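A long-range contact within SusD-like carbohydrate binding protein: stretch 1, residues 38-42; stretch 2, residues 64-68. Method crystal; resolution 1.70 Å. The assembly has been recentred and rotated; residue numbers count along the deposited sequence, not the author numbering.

Stretch 1 38-42: NSYAN
Stretch 2 (64-68) KYGFR

This is a small loop-to-loop contact, burying 220 Å² summed over both sides, in which the hydroxyl end of Tyr65 meets a tight turn while the methyl and carbonyl of Ala41 meet Gly66 and Phe67. Neither stretch forms regular helix or strand across the contact, apart from Arg68, which already belongs to the helix that Phe67 precedes as N-cap residue. The backbones come nearest at Ala41 and Gly66, whose CA atoms are 4.7 Å apart.

Stretch 1 is a type I beta turn from Ser39 to Asn42, with Tyr40 (phi/psi -59/-20) and Ala41 (-67/-21) at its two central positions. Asn42 N donates to Ser39 O at 3.1 Å, closing the turn, and Asn38 N donates to Asn42 O at 3.0 Å, tying its base. Ser39 enters with a positive phi (69/163); Asn38 (-119/82) precedes Ser39, and Asn42 (-130/85) ends the turn. Side chains reinforce the fold: Ser39, chi1 p at 87°, gives its OG proton to Asn38 O at 2.6 Å, and the same OG accepts from Ala41 N at 3.1 Å. Asn42, chi1 m and chi2 -69°, sends ND2 back to Asn38 O at 3.1 Å in a nearly straight bond (167°), so Asn38 O receives two side-chain donors. Asn38 itself is t and does not reach stretch 2.

Stretch 2 runs from Lys64 (-75/169) through Tyr65 (-49/143) to Gly66, whose phi/psi of 123/-97 would jam a CB against the carbonyl O of Tyr65; these angles by themselves call for glycine. Phe67 (-114/17) then leads into helical Arg68 (-60/-43). Lys64 (m, m, t, t) and Arg68 (t, t, p, chi4 97°) lie out of reach of the turn.

Tyr65, with chi1 t and chi2 81°, points its CA-to-CB bond toward the turn. Tyr65 OH stands 3.1 Å from Ala41 N and 3.3 Å from Ser39 OG, placing a polar tip among polar atoms. Beside this, carbon packs on carbon: Ala41 CB is 3.8 Å from Tyr65 CZ, and Tyr40 CB is 4.0 Å from Tyr65 CE2. Tyr40, chi1 m and chi2 -68°, contributes its CB here, but the end of its side chain leads away; its backbone C lies at the edge of the Tyr65 ring, near the ring plane.

Ala41 CB points toward stretch 2 and sits 4.3 Å from Gly66 CA, a light apolar touch. Phe67, chi1 m and chi2 88°, leaves its backbone sideways, yet its ring end comes nearer the turn, bringing Phe67 CE1 to 3.3 Å from Ala41 O. Water 1 lies between the backbones, its O 2.8 Å from Ala41 O and 3.2 Å from Gly66 O; it is placed to donate to each, though it has more acceptors in reach than protons.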

ATOM      1  N   ASN A  38       1.901 -15.707  -6.892  1.00 17.56           N
ATOM      2  CA  ASN A  38       2.558 -15.950  -8.203  1.00 18.22           C
ATOM      3  C   ASN A  38       4.052 -16.273  -7.956  1.00 18.55           C
ATOM      4  O   ASN A  38       4.936 -15.398  -8.019  1.00 17.83           O
ATOM      5  CB  ASN A  38       2.338 -14.788  -9.188  1.00 18.10           C
ATOM      6  CG  ASN A  38       2.916 -15.079 -10.550  1.00 20.03           C
ATOM      7  OD1 ASN A  38       3.135 -16.260 -10.901  1.00 21.32           O
ATOM      8  ND2 ASN A  38       3.190 -14.036 -11.328  1.00 18.79           N
ATOM      9  N   SER A  39       4.302 -17.540  -7.621  1.00 16.80           N
ATOM     10  CA  SER A  39       5.546 -17.965  -6.954  1.00 16.45           C
ATOM     11  C   SER A  39       5.552 -17.432  -5.547  1.00 15.38           C
ATOM     12  O   SER A  39       4.841 -16.491  -5.205  1.00 13.99           O
ATOM     13  CB  SER A  39       6.829 -17.555  -7.702  1.00 16.93           C
ATOM     14  OG  SER A  39       7.328 -16.250  -7.384  1.00 17.34           O
ATOM     15  N   TYR A  40       6.414 -17.999  -4.720  1.00 15.07           N
ATOM     16  CA  TYR A  40       6.608 -17.496  -3.384  1.00 15.34           C
ATOM     17  C   TYR A  40       7.062 -16.037  -3.288  1.00 14.89           C
ATOM     18  O   TYR A  40       6.881 -15.418  -2.237  1.00 15.59           O
ATOM     19  CB  TYR A  40       7.586 -18.366  -2.612  1.00 15.89           C
ATOM     20  CG  TYR A  40       7.004 -19.688  -2.126  1.00 19.60           C
ATOM     21  CD1 TYR A  40       6.037 -19.712  -1.148  1.00 21.50           C
ATOM     22  CD2 TYR A  40       7.440 -20.910  -2.642  1.00 24.33           C
ATOM     23  CE1 TYR A  40       5.487 -20.894  -0.698  1.00 25.67           C
ATOM     24  CE2 TYR A  40       6.899 -22.117  -2.173  1.00 26.54           C
ATOM     25  CZ  TYR A  40       5.923 -22.089  -1.201  1.00 27.75           C
ATOM     26  OH  TYR A  40       5.348 -23.234  -0.684  1.00 31.53           O
ATOM     27  N   ALA A  41       7.624 -15.483  -4.371  1.00 14.59           N
ATOM     28  CA  ALA A  41       8.041 -14.070  -4.400  1.00 14.50           C
ATOM     29  C   ALA A  41       6.870 -13.099  -4.328  1.00 14.78           C
ATOM     30  O   ALA A  41       7.065 -11.939  -4.029  1.00 14.56           O
ATOM     31  CB  ALA A  41       8.900 -13.772  -5.699  1.00 14.92           C
ATOM     32  N   ASN A  42       5.657 -13.564  -4.671  1.00 14.46           N
ATOM     33  CA  ASN A  42       4.481 -12.693  -4.744  1.00 13.68           C
ATOM     34  C   ASN A  42       3.267 -13.237  -3.998  1.00 14.92           C
ATOM     35  O   ASN A  42       2.378 -13.859  -4.611  1.00 14.68           O
ATOM     36  CB  ASN A  42       4.103 -12.487  -6.218  1.00 14.49           C
ATOM     37  CG  ASN A  42       5.220 -11.761  -6.977  1.00 14.75           C
ATOM     38  OD1 ASN A  42       5.443 -10.584  -6.717  1.00 16.12           O
ATOM     39  ND2 ASN A  42       5.912 -12.459  -7.889  1.00 15.15           N
ATOM     40  N   LYS A  64      18.661 -11.575  -0.883  1.00 15.99           N
ATOM     41  CA  LYS A  64      17.891 -12.792  -0.807  1.00 15.77           C
ATOM     42  C   LYS A  64      16.785 -12.802  -1.860  1.00 16.57           C
ATOM     43  O   LYS A  64      16.485 -11.819  -2.548  1.00 15.83           O
ATOM     44  CB  LYS A  64      17.312 -12.992   0.575  1.00 15.89           C
ATOM     45  CG  LYS A  64      18.315 -13.094   1.684  1.00 19.89           C
ATOM     46  CD  LYS A  64      19.084 -14.385   1.632  1.00 25.07           C
ATOM     47  CE  LYS A  64      20.087 -14.400   2.743  1.00 29.72           C
ATOM     48  NZ  LYS A  64      20.961 -15.580   2.710  1.00 35.12           N
ATOM     49  N   TYR A  65      16.191 -13.988  -1.992  1.00 16.83           N
ATOM     50  CA  TYR A  65      15.010 -14.181  -2.822  1.00 16.69           C
ATOM     51  C   TYR A  65      13.932 -13.145  -2.539  1.00 16.36           C
ATOM     52  O   TYR A  65      13.693 -12.743  -1.388  1.00 16.42           O
ATOM     53  CB  TYR A  65      14.454 -15.566  -2.545  1.00 16.99           C
ATOM     54  CG  TYR A  65      13.238 -15.950  -3.333  1.00 15.62           C
ATOM     55  CD1 TYR A  65      13.367 -16.405  -4.627  1.00 17.32           C
ATOM     56  CD2 TYR A  65      11.982 -15.922  -2.766  1.00 15.37           C
ATOM     57  CE1 TYR A  65      12.235 -16.811  -5.368  1.00 18.86           C
ATOM     58  CE2 TYR A  65      10.873 -16.328  -3.499  1.00 13.69           C
ATOM     59  CZ  TYR A  65      11.014 -16.787  -4.769  1.00 16.37           C
ATOM     60  OH  TYR A  65       9.892 -17.189  -5.493  1.00 16.56           O
ATOM     61  N   GLY A  66      13.267 -12.739  -3.630  1.00 16.94           N
ATOM     62  CA  GLY A  66      12.116 -11.860  -3.521  1.00 16.81           C
ATOM     63  C   GLY A  66      12.172 -10.553  -4.264  1.00 17.55           C
ATOM     64  O   GLY A  66      11.789 -10.504  -5.472  1.00 18.76           O
ATOM     65  N   PHE A  67      12.550  -9.476  -3.564  1.00 15.70           N
ATOM     66  CA  PHE A  67      12.326  -8.119  -4.063  1.00 15.54           C
ATOM     67  C   PHE A  67      13.550  -7.300  -4.408  1.00 15.96           C
ATOM     68  O   PHE A  67      13.437  -6.077  -4.612  1.00 14.72           O
ATOM     69  CB  PHE A  67      11.455  -7.383  -3.053  1.00 14.86           C
ATOM     70  CG  PHE A  67      10.029  -7.888  -3.050  1.00 14.70           C
ATOM     71  CD1 PHE A  67       9.648  -8.971  -2.237  1.00 13.80           C
ATOM     72  CD2 PHE A  67       9.075  -7.268  -3.833  1.00 13.99           C
ATOM     73  CE1 PHE A  67       8.302  -9.443  -2.246  1.00 15.07           C
ATOM     74  CE2 PHE A  67       7.762  -7.717  -3.801  1.00 14.15           C
ATOM     75  CZ  PHE A  67       7.385  -8.799  -3.009  1.00 14.60           C
ATOM     76  N   ARG A  68      14.691  -7.962  -4.567  1.00 15.79           N
ATOM     77  CA  ARG A  68      15.932  -7.213  -4.904  1.00 17.10           C
ATOM     78  C   ARG A  68      15.773  -6.453  -6.241  1.00 16.57           C
ATOM     79  O   ARG A  68      16.173  -5.313  -6.318  1.00 16.71           O
ATOM     80  CB  ARG A  68      17.173  -8.104  -4.954  1.00 18.56           C
ATOM     81  CG  ARG A  68      18.491  -7.287  -5.293  1.00 22.57           C
ATOM     82  CD  ARG A  68      19.663  -8.187  -5.753  1.00 28.16           C
ATOM     83  NE  ARG A  68      19.272  -8.982  -6.935  1.00 34.09           N
ATOM     84  CZ  ARG A  68      19.528  -8.675  -8.206  1.00 39.01           C
ATOM     85  NH1 ARG A  68      20.223  -7.581  -8.521  1.00 43.42           N
ATOM     86  NH2 ARG A  68      19.113  -9.483  -9.177  1.00 38.87           N
TER
HETATM   87  O   HOH W   1       8.630 -10.370  -5.738  1.00 19.47           O